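Local coordinates for cytoplasmic protein (Cryptococcus neoformans var. grubii serotype A, PDB 7LPO) that probably hydrolyses steryl beta-glucosides as a sterylglucosidase of glycosyl hydrolase family 5, at residues K92-E106 / F136-F150. Numbering follows the deposited sequence.
Sequences KAWGYNLLRYVFTWE and FRVFMDPHQDVWSRF
Arg100 lays its guanidinium flat against the Asp141 carboxylate, the two planes 11° apart; Asp141 OD2, 3.4 Å from Arg100 NH1, lies above the guanidinium plane, where none of the N-H bonds aims, leaving a purely electrostatic attraction. A water joins Asp141 OD1 to Arg100 NH2, weakly on the arginine side, and Asp267, Glu521 and Asn42 also hold Arg100. Straight from CG to NE, Arg100 sets CG over the Phe139 ring face, its CD 3.4 Å from Phe139 CZ. Asp141 OD2 spends its syn lone pair on His143 ND1 (2.8 Å), while His143 NE2 donates to Asp145 OD2; the two bonds together fix the ring's rotation. Beyond the strand ends, Arg149 holds Glu106 through NH2 to OE1 (2.6 Å) and NE to OE2 (2.9 Å), both nearly straight and in the guanidinium plane. At the other end the Phe136 ring is sandwiched between Leu99 CD1 and Lys92 CD, each 4.0 Å from its centroid. Seven backbone hydrogen bonds, the first Arg137 N to Asn97 O, the last His143 N to Phe103 O, zip the parallel strands together. Connecting helix 118-133 covers Leu99 and Tyr101: a beta-alpha-beta unit of the family's TIM barrel, with His143 near a bound Tris, perhaps marking a substrate pocket.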
loop_
_atom_site.group_PDB
_atom_site.type_symbol
_atom_site.label_atom_id
_atom_site.label_comp_id
_atom_site.label_asym_id
_atom_site.label_seq_id
_atom_site.Cartn_x
_atom_site.Cartn_y
_atom_site.Cartn_z
ATOM N N LYS A 92 -5.230 19.315 -1.818
ATOM C CA LYS A 92 -6.580 19.684 -2.236
ATOM C C LYS A 92 -6.561 20.465 -3.545
ATOM O O LYS A 92 -7.406 20.242 -4.422
ATOM C CB LYS A 92 -7.270 20.499 -1.140
ATOM C CG LYS A 92 -8.794 20.401 -1.178
ATOM C CD LYS A 92 -9.253 19.067 -0.598
ATOM C CE LYS A 92 -10.765 18.906 -0.652
ATOM N NZ LYS A 92 -11.187 17.944 -1.710
ATOM N N ALA A 93 -5.599 21.379 -3.700
ATOM C CA ALA A 93 -5.489 22.164 -4.926
ATOM C C ALA A 93 -5.175 21.294 -6.139
ATOM O O ALA A 93 -5.479 21.692 -7.269
ATOM C CB ALA A 93 -4.413 23.244 -4.759
ATOM N N TRP A 94 -4.562 20.129 -5.928
ATOM C CA TRP A 94 -4.310 19.166 -6.989
ATOM C C TRP A 94 -5.540 18.341 -7.321
ATOM O O TRP A 94 -5.455 17.443 -8.169
ATOM C CB TRP A 94 -3.165 18.228 -6.601
ATOM C CG TRP A 94 -1.787 18.818 -6.718
ATOM C CD1 TRP A 94 -1.403 19.875 -7.499
ATOM C CD2 TRP A 94 -0.608 18.366 -6.045
ATOM N NE1 TRP A 94 -0.050 20.108 -7.347
ATOM C CE2 TRP A 94 0.454 19.200 -6.453
ATOM C CE3 TRP A 94 -0.343 17.333 -5.140
ATOM C CZ2 TRP A 94 1.750 19.036 -5.979
ATOM C CZ3 TRP A 94 0.957 17.179 -4.661
ATOM C CH2 TRP A 94 1.981 18.021 -5.089
ATOM N N GLY A 95 -6.676 18.630 -6.686
ATOM C CA GLY A 95 -7.921 17.954 -6.976
ATOM C C GLY A 95 -8.205 16.733 -6.131
ATOM O O GLY A 95 -9.254 16.106 -6.310
ATOM N N TYR A 96 -7.320 16.379 -5.207
ATOM C CA TYR A 96 -7.503 15.166 -4.421
ATOM C C TYR A 96 -8.570 15.357 -3.351
ATOM O O TYR A 96 -8.699 16.433 -2.765
ATOM C CB TYR A 96 -6.181 14.755 -3.788
ATOM C CG TYR A 96 -5.129 14.399 -4.819
ATOM C CD1 TYR A 96 -5.484 13.790 -6.017
ATOM C CD2 TYR A 96 -3.788 14.661 -4.593
ATOM C CE1 TYR A 96 -4.538 13.465 -6.960
ATOM C CE2 TYR A 96 -2.834 14.333 -5.537
ATOM C CZ TYR A 96 -3.215 13.743 -6.716
ATOM O OH TYR A 96 -2.270 13.424 -7.661
ATOM N N ASN A 97 -9.363 14.306 -3.129
ATOM C CA ASN A 97 -10.374 14.295 -2.077
ATOM C C ASN A 97 -10.248 13.070 -1.179
ATOM O O ASN A 97 -11.174 12.778 -0.409
ATOM C CB ASN A 97 -11.779 14.351 -2.682
ATOM C CG ASN A 97 -12.013 13.257 -3.720
ATOM O OD1 ASN A 97 -11.176 12.372 -3.904
ATOM N ND2 ASN A 97 -13.156 13.314 -4.398
ATOM N N LEU A 98 -9.133 12.347 -1.253
ATOM C CA LEU A 98 -8.980 11.078 -0.561
ATOM C C LEU A 98 -7.577 10.969 0.009
ATOM O O LEU A 98 -6.603 11.407 -0.609
ATOM C CB LEU A 98 -9.244 9.899 -1.507
ATOM C CG LEU A 98 -8.973 8.485 -0.993
ATOM C CD1 LEU A 98 -10.088 8.037 -0.082
ATOM C CD2 LEU A 98 -8.819 7.528 -2.170
ATOM N N LEU A 99 -7.488 10.386 1.197
ATOM C CA LEU A 99 -6.218 10.104 1.847
ATOM C C LEU A 99 -6.298 8.699 2.412
ATOM O O LEU A 99 -7.271 8.371 3.092
ATOM C CB LEU A 99 -5.916 11.099 2.972
ATOM C CG LEU A 99 -5.805 12.571 2.594
ATOM C CD1 LEU A 99 -5.803 13.411 3.858
ATOM C CD2 LEU A 99 -4.570 12.833 1.769
ATOM N N ARG A 100 -5.309 7.865 2.086
ATOM C CA ARG A 100 -5.106 6.588 2.757
ATOM C C ARG A 100 -4.121 6.864 3.883
ATOM O O ARG A 100 -2.964 7.218 3.628
ATOM C CB ARG A 100 -4.583 5.537 1.786
ATOM C CG ARG A 100 -4.420 4.159 2.414
ATOM C CD ARG A 100 -4.301 3.125 1.333
ATOM N NE ARG A 100 -4.034 1.780 1.830
ATOM C CZ ARG A 100 -2.831 1.219 1.867
ATOM N NH1 ARG A 100 -1.752 1.890 1.467
ATOM N NH2 ARG A 100 -2.706 -0.025 2.305
ATOM N N TYR A 101 -4.591 6.764 5.125
ATOM C CA TYR A 101 -3.820 7.234 6.268
ATOM C C TYR A 101 -2.995 6.094 6.848
ATOM O O TYR A 101 -3.548 5.097 7.315
ATOM C CB TYR A 101 -4.731 7.833 7.340
ATOM C CG TYR A 101 -3.915 8.465 8.434
ATOM C CD1 TYR A 101 -3.414 7.701 9.481
ATOM C CD2 TYR A 101 -3.589 9.819 8.391
ATOM C CE1 TYR A 101 -2.630 8.274 10.475
ATOM C CE2 TYR A 101 -2.810 10.399 9.386
ATOM C CZ TYR A 101 -2.338 9.619 10.423
ATOM O OH TYR A 101 -1.552 10.186 11.406
ATOM N N VAL A 102 -1.682 6.274 6.865
ATOM C CA VAL A 102 -0.739 5.225 7.236
ATOM C C VAL A 102 -0.401 5.330 8.719
ATOM O O VAL A 102 0.014 6.391 9.196
ATOM C CB VAL A 102 0.536 5.323 6.380
ATOM C CG1 VAL A 102 1.561 4.302 6.825
ATOM C CG2 VAL A 102 0.215 5.160 4.902
ATOM N N PHE A 103 -0.576 4.225 9.446
ATOM C CA PHE A 103 -0.095 4.092 10.814
ATOM C C PHE A 103 0.434 2.676 10.994
ATOM O O PHE A 103 0.060 1.754 10.266
ATOM C CB PHE A 103 -1.186 4.404 11.854
ATOM C CG PHE A 103 -2.287 3.393 11.902
ATOM C CD1 PHE A 103 -3.357 3.478 11.027
ATOM C CD2 PHE A 103 -2.252 2.356 12.807
ATOM C CE1 PHE A 103 -4.374 2.552 11.052
ATOM C CE2 PHE A 103 -3.270 1.422 12.845
ATOM C CZ PHE A 103 -4.333 1.520 11.965
ATOM N N THR A 104 1.324 2.498 11.962
ATOM C CA THR A 104 1.904 1.187 12.199
ATOM C C THR A 104 1.531 0.678 13.581
ATOM O O THR A 104 1.310 1.449 14.518
ATOM C CB THR A 104 3.430 1.198 12.052
ATOM O OG1 THR A 104 4.005 2.038 13.062
ATOM C CG2 THR A 104 3.805 1.692 10.643
ATOM N N TRP A 105 1.441 -0.646 13.676
ATOM C CA TRP A 105 1.309 -1.312 14.965
ATOM C C TRP A 105 2.393 -0.858 15.936
ATOM O O TRP A 105 2.126 -0.649 17.127
ATOM C CB TRP A 105 1.363 -2.816 14.720
ATOM C CG TRP A 105 1.138 -3.698 15.890
ATOM C CD1 TRP A 105 0.719 -3.345 17.132
ATOM C CD2 TRP A 105 1.321 -5.113 15.908
ATOM N NE1 TRP A 105 0.629 -4.454 17.922
ATOM C CE2 TRP A 105 1.005 -5.553 17.195
ATOM C CE3 TRP A 105 1.721 -6.053 14.950
ATOM C CZ2 TRP A 105 1.081 -6.893 17.561
ATOM C CZ3 TRP A 105 1.807 -7.378 15.317
ATOM C CH2 TRP A 105 1.483 -7.787 16.612
ATOM N N GLU A 106 3.621 -0.678 15.438
ATOM C CA GLU A 106 4.709 -0.267 16.318
ATOM C C GLU A 106 4.389 1.058 16.991
ATOM O O GLU A 106 4.671 1.239 18.182
ATOM C CB GLU A 106 6.021 -0.147 15.543
ATOM C CG GLU A 106 7.154 0.458 16.369
ATOM C CD GLU A 106 8.462 0.629 15.600
ATOM O OE1 GLU A 106 9.479 0.910 16.256
ATOM O OE2 GLU A 106 8.490 0.483 14.356
ATOM N N PHE A 136 -11.279 16.284 3.185
ATOM C CA PHE A 136 -10.825 14.981 2.729
ATOM C C PHE A 136 -11.701 13.864 3.278
ATOM O O PHE A 136 -12.169 13.925 4.418
ATOM C CB PHE A 136 -9.375 14.733 3.160
ATOM C CG PHE A 136 -8.382 15.496 2.365
ATOM C CD1 PHE A 136 -8.063 15.098 1.082
ATOM C CD2 PHE A 136 -7.777 16.627 2.890
ATOM C CE1 PHE A 136 -7.165 15.814 0.331
ATOM C CE2 PHE A 136 -6.873 17.340 2.150
ATOM C CZ PHE A 136 -6.565 16.934 0.861
ATOM N N ARG A 137 -11.921 12.842 2.454
ATOM C CA ARG A 137 -12.325 11.533 2.943
ATOM C C ARG A 137 -11.061 10.737 3.240
ATOM O O ARG A 137 -10.038 10.897 2.569
ATOM C CB ARG A 137 -13.191 10.788 1.926
ATOM C CG ARG A 137 -14.401 11.563 1.422
ATOM C CD ARG A 137 -15.411 11.905 2.537
ATOM N NE ARG A 137 -16.663 12.348 1.924
ATOM C CZ ARG A 137 -17.879 12.098 2.400
ATOM N NH1 ARG A 137 -18.039 11.413 3.526
ATOM N NH2 ARG A 137 -18.944 12.532 1.736
ATOM N N VAL A 138 -11.128 9.887 4.260
ATOM C CA VAL A 138 -9.966 9.141 4.729
ATOM C C VAL A 138 -10.371 7.693 4.984
ATOM O O VAL A 138 -11.451 7.431 5.528
ATOM C CB VAL A 138 -9.389 9.756 6.024
ATOM C CG1 VAL A 138 -8.274 8.879 6.568
ATOM C CG2 VAL A 138 -8.894 11.175 5.809
ATOM N N PHE A 139 -9.504 6.746 4.608
ATOM C CA PHE A 139 -9.603 5.396 5.145
ATOM C C PHE A 139 -8.253 4.995 5.730
ATOM O O PHE A 139 -7.190 5.428 5.273
ATOM C CB PHE A 139 -10.163 4.371 4.121
ATOM C CG PHE A 139 -9.261 4.030 2.979
ATOM C CD1 PHE A 139 -9.169 4.857 1.889
ATOM C CD2 PHE A 139 -8.583 2.826 2.962
ATOM C CE1 PHE A 139 -8.365 4.522 0.814
ATOM C CE2 PHE A 139 -7.777 2.482 1.898
ATOM C CZ PHE A 139 -7.676 3.324 0.816
ATOM N N MET A 140 -8.329 4.227 6.809
ATOM C CA MET A 140 -7.191 3.949 7.671
ATOM C C MET A 140 -6.444 2.710 7.196
ATOM O O MET A 140 -7.055 1.681 6.897
ATOM C CB MET A 140 -7.663 3.745 9.110
ATOM C CG MET A 140 -8.577 4.826 9.659
ATOM S SD MET A 140 -7.825 6.470 9.632
ATOM C CE MET A 140 -6.616 6.451 10.848
ATOM N N ASP A 141 -5.123 2.802 7.162
ATOM C CA ASP A 141 -4.269 1.719 6.682
ATOM C C ASP A 141 -3.373 1.248 7.813
ATOM O O ASP A 141 -2.384 1.928 8.144
ATOM C CB ASP A 141 -3.436 2.193 5.493
ATOM C CG ASP A 141 -2.160 1.380 5.292
ATOM O OD1 ASP A 141 -2.132 0.169 5.631
ATOM O OD2 ASP A 141 -1.178 1.968 4.786
ATOM N N PRO A 142 -3.684 0.113 8.458
ATOM C CA PRO A 142 -2.708 -0.519 9.358
ATOM C C PRO A 142 -1.555 -1.092 8.551
ATOM O O PRO A 142 -1.694 -2.128 7.887
ATOM C CB PRO A 142 -3.516 -1.623 10.052
ATOM C CG PRO A 142 -4.846 -1.626 9.426
ATOM C CD PRO A 142 -4.831 -0.765 8.212
ATOM N N HIS A 143 -0.418 -0.415 8.574
ATOM C CA HIS A 143 0.600 -0.606 7.559
ATOM C C HIS A 143 1.774 -1.407 8.096
ATOM O O HIS A 143 2.190 -1.236 9.247
ATOM C CB HIS A 143 1.098 0.740 7.028
ATOM C CG HIS A 143 1.909 0.619 5.777
ATOM N ND1 HIS A 143 1.373 0.818 4.522
ATOM C CD2 HIS A 143 3.208 0.284 5.586
ATOM C CE1 HIS A 143 2.311 0.625 3.612
ATOM N NE2 HIS A 143 3.431 0.292 4.230
ATOM N N GLN A 144 2.312 -2.262 7.232
ATOM C CA GLN A 144 3.514 -3.028 7.506
ATOM C C GLN A 144 4.185 -3.362 6.178
ATOM O O GLN A 144 3.548 -3.399 5.120
ATOM C CB GLN A 144 3.199 -4.308 8.307
ATOM C CG GLN A 144 2.496 -5.401 7.514
ATOM C CD GLN A 144 3.442 -6.227 6.654
ATOM O OE1 GLN A 144 4.584 -6.464 7.021
ATOM N NE2 GLN A 144 2.958 -6.674 5.510
ATOM N N ASP A 145 5.488 -3.604 6.256
ATOM C CA ASP A 145 6.272 -4.125 5.149
ATOM C C ASP A 145 7.238 -5.133 5.744
ATOM O O ASP A 145 7.956 -4.808 6.692
ATOM C CB ASP A 145 7.036 -3.019 4.412
ATOM C CG ASP A 145 6.124 -1.988 3.806
ATOM O OD1 ASP A 145 5.518 -2.286 2.747
ATOM O OD2 ASP A 145 6.013 -0.882 4.384
ATOM N N VAL A 146 7.234 -6.349 5.204
ATOM C CA VAL A 146 8.067 -7.458 5.666
ATOM C C VAL A 146 8.107 -7.510 7.188
ATOM O O VAL A 146 9.176 -7.631 7.800
ATOM C CB VAL A 146 9.480 -7.389 5.051
ATOM C CG1 VAL A 146 9.386 -7.628 3.545
ATOM C CG2 VAL A 146 10.150 -6.068 5.304
ATOM N N TRP A 147 6.910 -7.442 7.775
ATOM C CA TRP A 147 6.593 -7.604 9.193
ATOM C C TRP A 147 6.920 -6.390 10.052
ATOM O O TRP A 147 6.056 -5.942 10.817
ATOM C CB TRP A 147 7.286 -8.829 9.802
ATOM C CG TRP A 147 6.882 -9.030 11.252
ATOM C CD1 TRP A 147 7.649 -8.806 12.350
ATOM C CD2 TRP A 147 5.599 -9.446 11.743
ATOM N NE1 TRP A 147 6.933 -9.060 13.494
ATOM C CE2 TRP A 147 5.671 -9.454 13.149
ATOM C CE3 TRP A 147 4.393 -9.800 11.128
ATOM C CZ2 TRP A 147 4.590 -9.815 13.951
ATOM C CZ3 TRP A 147 3.328 -10.169 11.921
ATOM C CH2 TRP A 147 3.430 -10.173 13.320
ATOM N N SER A 148 8.141 -5.861 9.957
ATOM C CA SER A 148 8.556 -4.787 10.857
ATOM C C SER A 148 9.832 -4.130 10.355
ATOM O O SER A 148 10.540 -4.683 9.516
ATOM C CB SER A 148 8.787 -5.313 12.278
ATOM O OG SER A 148 9.847 -6.254 12.289
ATOM N N ARG A 149 10.129 -2.946 10.907
ATOM C CA ARG A 149 11.416 -2.300 10.632
ATOM C C ARG A 149 12.584 -3.215 10.987
ATOM O O ARG A 149 13.611 -3.230 10.299
ATOM C CB ARG A 149 11.556 -1.002 11.429
ATOM C CG ARG A 149 10.609 0.108 11.064
ATOM C CD ARG A 149 11.020 1.421 11.735
ATOM N NE ARG A 149 10.977 1.364 13.203
ATOM C CZ ARG A 149 11.963 1.766 14.003
ATOM N NH1 ARG A 149 13.087 2.248 13.498
ATOM N NH2 ARG A 149 11.824 1.690 15.320
ATOM N N PHE A 150 12.454 -3.966 12.076
ATOM C CA PHE A 150 13.518 -4.832 12.574
ATOM C C PHE A 150 13.716 -6.067 11.714
ATOM O O PHE A 150 14.715 -6.766 11.902
ATOM C CB PHE A 150 13.185 -5.166 14.032
ATOM C CG PHE A 150 12.668 -3.961 14.778
ATOM C CD1 PHE A 150 13.530 -2.935 15.132
ATOM C CD2 PHE A 150 11.319 -3.807 15.028
ATOM C CE1 PHE A 150 13.069 -1.812 15.750
ATOM C CE2 PHE A 150 10.847 -2.675 15.648
ATOM C CZ PHE A 150 11.722 -1.672 16.010
HETATM O O HOH W 1 -3.696 -1.751 4.562
HETATM O O HOH W 2 1.254 -2.285 11.550
HETATM O O HOH W 3 8.323 -1.912 12.958
#